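Long-range contact in putative acyl-CoA thioester hydrolase YbhC (Escherichia coli K-12, PDB 3GRH), which is a putative thioesterase of the outer membrane with a pectinesterase-type fold, yet neither binds pectin nor shows pectinesterase activity: residues 337-349 with 367-379. Sequence-based numbering, arbitrary orientation.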
loop_
_atom_site.group_PDB
_atom_site.type_symbol
_atom_site.label_atom_id
_atom_site.label_comp_id
_atom_site.label_asym_id
_atom_site.label_seq_id
_atom_site.Cartn_x
_atom_site.Cartn_y
_atom_site.Cartn_z
ATOM N N GLN A 337 9.005 -8.211 -11.882
ATOM C CA GLN A 337 8.216 -9.303 -11.369
ATOM C C GLN A 337 7.028 -8.801 -10.567
ATOM O O GLN A 337 6.991 -7.684 -10.130
ATOM C CB GLN A 337 9.140 -10.205 -10.541
ATOM C CG GLN A 337 10.018 -11.044 -11.416
ATOM C CD GLN A 337 11.146 -11.752 -10.660
ATOM O OE1 GLN A 337 11.981 -11.076 -10.031
ATOM N NE2 GLN A 337 11.222 -13.055 -10.773
ATOM N N LEU A 338 5.997 -9.647 -10.424
ATOM C CA LEU A 338 4.755 -9.246 -9.751
ATOM C C LEU A 338 4.931 -9.178 -8.279
ATOM O O LEU A 338 4.182 -8.445 -7.578
ATOM C CB LEU A 338 3.650 -10.166 -10.123
ATOM C CG LEU A 338 3.222 -10.208 -11.570
ATOM C CD1 LEU A 338 2.194 -11.343 -11.722
ATOM C CD2 LEU A 338 2.662 -8.855 -11.940
ATOM N N GLY A 339 5.903 -9.923 -7.712
ATOM C CA GLY A 339 6.055 -9.831 -6.286
ATOM C C GLY A 339 7.022 -10.825 -5.683
ATOM O O GLY A 339 7.633 -11.625 -6.381
ATOM N N ARG A 340 7.110 -10.780 -4.365
ATOM C CA ARG A 340 7.926 -11.728 -3.554
ATOM C C ARG A 340 7.446 -11.579 -2.137
ATOM O O ARG A 340 6.868 -10.581 -1.729
ATOM C CB ARG A 340 9.413 -11.479 -3.613
ATOM C CG ARG A 340 9.801 -10.100 -3.207
ATOM C CD ARG A 340 11.280 -9.905 -3.375
ATOM N NE ARG A 340 11.727 -8.584 -2.952
ATOM C CZ ARG A 340 13.004 -8.210 -2.908
ATOM N NH1 ARG A 340 13.994 -9.034 -3.269
ATOM N NH2 ARG A 340 13.314 -6.999 -2.482
ATOM N N SER A 341 7.577 -12.636 -1.357
ATOM C CA SER A 341 7.112 -12.536 0.010
ATOM C C SER A 341 8.113 -11.780 0.869
ATOM O O SER A 341 9.322 -11.912 0.680
ATOM C CB SER A 341 6.891 -13.968 0.570
ATOM O OG SER A 341 6.471 -13.958 1.954
ATOM N N LEU A 342 7.604 -10.955 1.784
ATOM C CA LEU A 342 8.437 -10.161 2.693
ATOM C C LEU A 342 8.496 -10.931 4.004
ATOM O O LEU A 342 7.640 -10.774 4.870
ATOM C CB LEU A 342 7.817 -8.754 2.883
ATOM C CG LEU A 342 8.459 -7.744 3.802
ATOM C CD1 LEU A 342 9.889 -7.523 3.400
ATOM C CD2 LEU A 342 7.697 -6.433 3.732
ATOM N N ASP A 343 9.515 -11.806 4.108
ATOM C CA ASP A 343 9.595 -12.782 5.190
ATOM C C ASP A 343 10.285 -12.153 6.416
ATOM O O ASP A 343 11.412 -12.451 6.770
ATOM C CB ASP A 343 10.324 -14.016 4.728
ATOM C CG ASP A 343 9.492 -14.946 3.903
ATOM O OD1 ASP A 343 8.291 -14.672 3.619
ATOM O OD2 ASP A 343 10.101 -15.990 3.541
ATOM N N VAL A 344 9.556 -11.275 7.071
ATOM C CA VAL A 344 10.065 -10.450 8.164
ATOM C C VAL A 344 10.279 -11.225 9.456
ATOM O O VAL A 344 11.128 -10.851 10.328
ATOM C CB VAL A 344 9.152 -9.246 8.420
ATOM C CG1 VAL A 344 9.377 -8.171 7.375
ATOM C CG2 VAL A 344 7.678 -9.627 8.501
ATOM N N ASP A 345 9.554 -12.329 9.588
ATOM C CA ASP A 345 9.603 -13.172 10.739
ATOM C C ASP A 345 9.182 -14.603 10.359
ATOM O O ASP A 345 8.693 -14.833 9.260
ATOM C CB ASP A 345 8.745 -12.534 11.874
ATOM C CG ASP A 345 7.276 -12.371 11.502
ATOM O OD1 ASP A 345 6.801 -13.252 10.771
ATOM O OD2 ASP A 345 6.598 -11.387 11.934
ATOM N N ALA A 346 9.344 -15.560 11.272
ATOM C CA ALA A 346 9.124 -16.954 10.888
ATOM C C ALA A 346 7.664 -17.271 10.583
ATOM O O ALA A 346 7.345 -18.146 9.752
ATOM C CB ALA A 346 9.736 -17.904 11.930
ATOM N N ASN A 347 6.759 -16.479 11.131
ATOM C CA ASN A 347 5.374 -16.816 10.930
ATOM C C ASN A 347 4.772 -15.963 9.838
ATOM O O ASN A 347 3.632 -15.604 9.952
ATOM C CB ASN A 347 4.562 -16.652 12.209
ATOM C CG ASN A 347 3.195 -17.360 12.143
ATOM O OD1 ASN A 347 3.071 -18.481 11.611
ATOM N ND2 ASN A 347 2.160 -16.706 12.696
ATOM N N THR A 348 5.524 -15.648 8.802
ATOM C CA THR A 348 5.014 -14.852 7.671
ATOM C C THR A 348 4.996 -15.739 6.415
ATOM O O THR A 348 5.926 -16.514 6.206
ATOM C CB THR A 348 5.929 -13.633 7.382
ATOM O OG1 THR A 348 5.830 -12.738 8.513
ATOM C CG2 THR A 348 5.544 -12.929 6.106
ATOM N N ASN A 349 3.963 -15.569 5.598
ATOM C CA ASN A 349 3.893 -16.220 4.275
ATOM C C ASN A 349 3.024 -15.322 3.412
ATOM O O ASN A 349 1.816 -15.419 3.407
ATOM C CB ASN A 349 3.302 -17.620 4.396
ATOM C CG ASN A 349 3.422 -18.379 3.142
ATOM O OD1 ASN A 349 4.249 -18.042 2.287
ATOM N ND2 ASN A 349 2.729 -19.510 3.076
ATOM N N LYS A 367 8.830 -16.374 -14.789
ATOM C CA LYS A 367 8.980 -16.399 -13.354
ATOM C C LYS A 367 8.465 -15.078 -12.770
ATOM O O LYS A 367 9.202 -14.165 -12.438
ATOM C CB LYS A 367 10.421 -16.592 -12.971
ATOM C CG LYS A 367 10.975 -17.919 -13.320
ATOM C CD LYS A 367 12.307 -18.110 -12.656
ATOM C CE LYS A 367 12.726 -19.574 -12.688
ATOM N NZ LYS A 367 11.945 -20.367 -13.695
ATOM N N PRO A 368 7.153 -14.923 -12.720
ATOM C CA PRO A 368 6.612 -13.681 -12.233
ATOM C C PRO A 368 6.753 -13.415 -10.749
ATOM O O PRO A 368 6.591 -12.304 -10.334
ATOM C CB PRO A 368 5.118 -13.798 -12.590
ATOM C CG PRO A 368 4.912 -15.261 -12.676
ATOM C CD PRO A 368 6.111 -15.844 -13.205
ATOM N N TRP A 369 7.046 -14.443 -9.970
ATOM C CA TRP A 369 7.219 -14.324 -8.552
ATOM C C TRP A 369 8.630 -14.729 -8.139
ATOM O O TRP A 369 9.158 -15.793 -8.501
ATOM C CB TRP A 369 6.208 -15.195 -7.842
ATOM C CG TRP A 369 4.789 -15.033 -8.226
ATOM C CD1 TRP A 369 4.050 -15.904 -8.929
ATOM C CD2 TRP A 369 3.895 -13.939 -7.878
ATOM N NE1 TRP A 369 2.737 -15.437 -9.044
ATOM C CE2 TRP A 369 2.668 -14.218 -8.400
ATOM C CE3 TRP A 369 4.062 -12.760 -7.122
ATOM C CZ2 TRP A 369 1.587 -13.371 -8.216
ATOM C CZ3 TRP A 369 3.003 -11.937 -6.953
ATOM C CH2 TRP A 369 1.805 -12.231 -7.483
ATOM N N ALA A 370 9.253 -13.840 -7.396
ATOM C CA ALA A 370 10.647 -14.002 -6.966
ATOM C C ALA A 370 10.780 -14.700 -5.619
ATOM O O ALA A 370 9.842 -14.792 -4.827
ATOM C CB ALA A 370 11.311 -12.624 -6.910
ATOM N N ASP A 371 12.002 -15.117 -5.305
ATOM C CA ASP A 371 12.251 -15.639 -3.965
ATOM C C ASP A 371 12.043 -14.580 -2.891
ATOM O O ASP A 371 12.112 -13.357 -3.163
ATOM C CB ASP A 371 13.681 -16.095 -3.856
ATOM C CG ASP A 371 14.036 -17.167 -4.849
ATOM O OD1 ASP A 371 13.153 -17.705 -5.576
ATOM O OD2 ASP A 371 15.269 -17.481 -4.925
ATOM N N ALA A 372 11.846 -15.021 -1.652
ATOM C CA ALA A 372 11.493 -14.069 -0.573
ATOM C C ALA A 372 12.622 -13.171 -0.174
ATOM O O ALA A 372 13.802 -13.571 -0.225
ATOM C CB ALA A 372 11.006 -14.805 0.643
ATOM N N VAL A 373 12.264 -11.945 0.193
ATOM C CA VAL A 373 13.274 -11.044 0.717
ATOM C C VAL A 373 13.459 -11.388 2.197
ATOM O O VAL A 373 12.548 -11.902 2.874
ATOM C CB VAL A 373 12.984 -9.586 0.374
ATOM C CG1 VAL A 373 11.724 -9.175 0.933
ATOM C CG2 VAL A 373 14.148 -8.644 0.812
ATOM N N ILE A 374 14.700 -11.162 2.652
ATOM C CA ILE A 374 15.135 -11.339 4.042
ATOM C C ILE A 374 15.540 -12.785 4.260
ATOM O O ILE A 374 16.670 -13.068 4.650
ATOM C CB ILE A 374 14.106 -10.823 5.113
ATOM C CG1 ILE A 374 13.940 -9.293 4.970
ATOM C CG2 ILE A 374 14.594 -11.132 6.539
ATOM C CD1 ILE A 374 12.784 -8.717 5.756
ATOM N N SER A 375 14.642 -13.706 3.982
ATOM C CA SER A 375 14.926 -15.095 4.182
ATOM C C SER A 375 15.494 -15.835 2.990
ATOM O O SER A 375 16.046 -16.918 3.174
ATOM C CB SER A 375 13.662 -15.821 4.547
ATOM O OG SER A 375 12.822 -15.745 3.408
ATOM N N ASN A 376 15.364 -15.252 1.796
ATOM C CA ASN A 376 15.751 -15.874 0.547
ATOM C C ASN A 376 15.098 -17.211 0.317
ATOM O O ASN A 376 15.601 -18.003 -0.427
ATOM C CB ASN A 376 17.257 -15.947 0.395
ATOM C CG ASN A 376 17.923 -14.620 0.671
ATOM O OD1 ASN A 376 17.463 -13.586 0.196
ATOM N ND2 ASN A 376 19.055 -14.649 1.411
ATOM N N ARG A 377 13.905 -17.385 0.891
ATOM C CA ARG A 377 13.137 -18.592 0.719
ATOM C C ARG A 377 12.731 -18.746 -0.748
ATOM O O ARG A 377 12.095 -17.853 -1.321
ATOM C CB ARG A 377 11.902 -18.532 1.576
ATOM C CG ARG A 377 10.982 -19.707 1.334
ATOM C CD ARG A 377 9.782 -19.730 2.256
ATOM N NE ARG A 377 8.976 -18.494 2.308
ATOM C CZ ARG A 377 7.665 -18.418 2.156
ATOM N NH1 ARG A 377 6.952 -19.490 1.825
ATOM N NH2 ARG A 377 7.098 -17.251 2.301
ATOM N N PRO A 378 13.123 -19.831 -1.389
ATOM C CA PRO A 378 12.840 -19.943 -2.811
ATOM C C PRO A 378 11.359 -19.908 -3.125
ATOM O O PRO A 378 10.572 -20.449 -2.376
ATOM C CB PRO A 378 13.436 -21.307 -3.164
ATOM C CG PRO A 378 14.510 -21.480 -2.179
ATOM C CD PRO A 378 13.988 -20.936 -0.910
ATOM N N PHE A 379 10.973 -19.282 -4.243
ATOM C CA PHE A 379 9.570 -19.248 -4.572
ATOM C C PHE A 379 9.099 -20.663 -4.858
ATOM O O PHE A 379 9.819 -21.433 -5.538
ATOM C CB PHE A 379 9.254 -18.405 -5.779
ATOM C CG PHE A 379 7.835 -18.450 -6.119
ATOM C CD1 PHE A 379 6.917 -17.758 -5.334
ATOM C CD2 PHE A 379 7.358 -19.157 -7.216
ATOM C CE1 PHE A 379 5.551 -17.790 -5.618
ATOM C CE2 PHE A 379 5.982 -19.210 -7.474
ATOM C CZ PHE A 379 5.088 -18.512 -6.695
HETATM O O HOH W 1 14.027 -11.764 -4.242
HETATM O O HOH W 2 8.546 -15.172 -2.483
#
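Arg-377 reaches across to Asp-343 side-on, NE to OD2 (3.0 Å) and NH2 to OD1 (3.1 Å), using the syn lone pair of each oxygen, with the carboxylate and guanidinium planes only 20° apart. Its chain leaves the backbone extended and bends at chi3 (53°), which turns the guanidinium to Asp-343 and lets NH1 and NH2 both grip OD1 of Asn-349. Two hydroxyls add to this: Ser-341 OG bonds to OD1 of Asp-343, and Ser-375 OG meets OD2 on its anti side at 2.7 Å, somewhat out of the carboxylate plane. With an alanine at Arg-377, buried Asp-343 would probably lose its countercharge and the Asn-349 side-chain carbonyl two donors.

At the other end, Leu-338 lays CB over the six-membered ring of Trp-369, 3.9 Å from its centroid, while CD1 rests on Pro-368. A CB on Gly-339 would collide with the indole. Between these ends the strands run parallel, Ala-370 N bonded to Gly-339 O and Val-373 N to Ser-341 O; where the register slips at Asp-371, a water accepts from Ser-341 N.

The opposite sheet face is more solvent-exposed. Val-373 CB sits 3.5 Å above the guanidinium plane of Arg-340, whose NH1 reaches Asp-371 O through a water; Val-373 CG1 presses tightly on Leu-342 CD1, and at the exposed rim Ile-374 CD1 packs against Leu-342 and Val-344. Successive parallel strands, with Leu-338 and Trp-369 packed inward against strands 351-355 and 403-407, make the right-handed beta-helix of pectinesterases, whose outer face here carries Arg-340, probably substrate-binding as in relatives, its NE paired with the predicted nucleophile Asp-280.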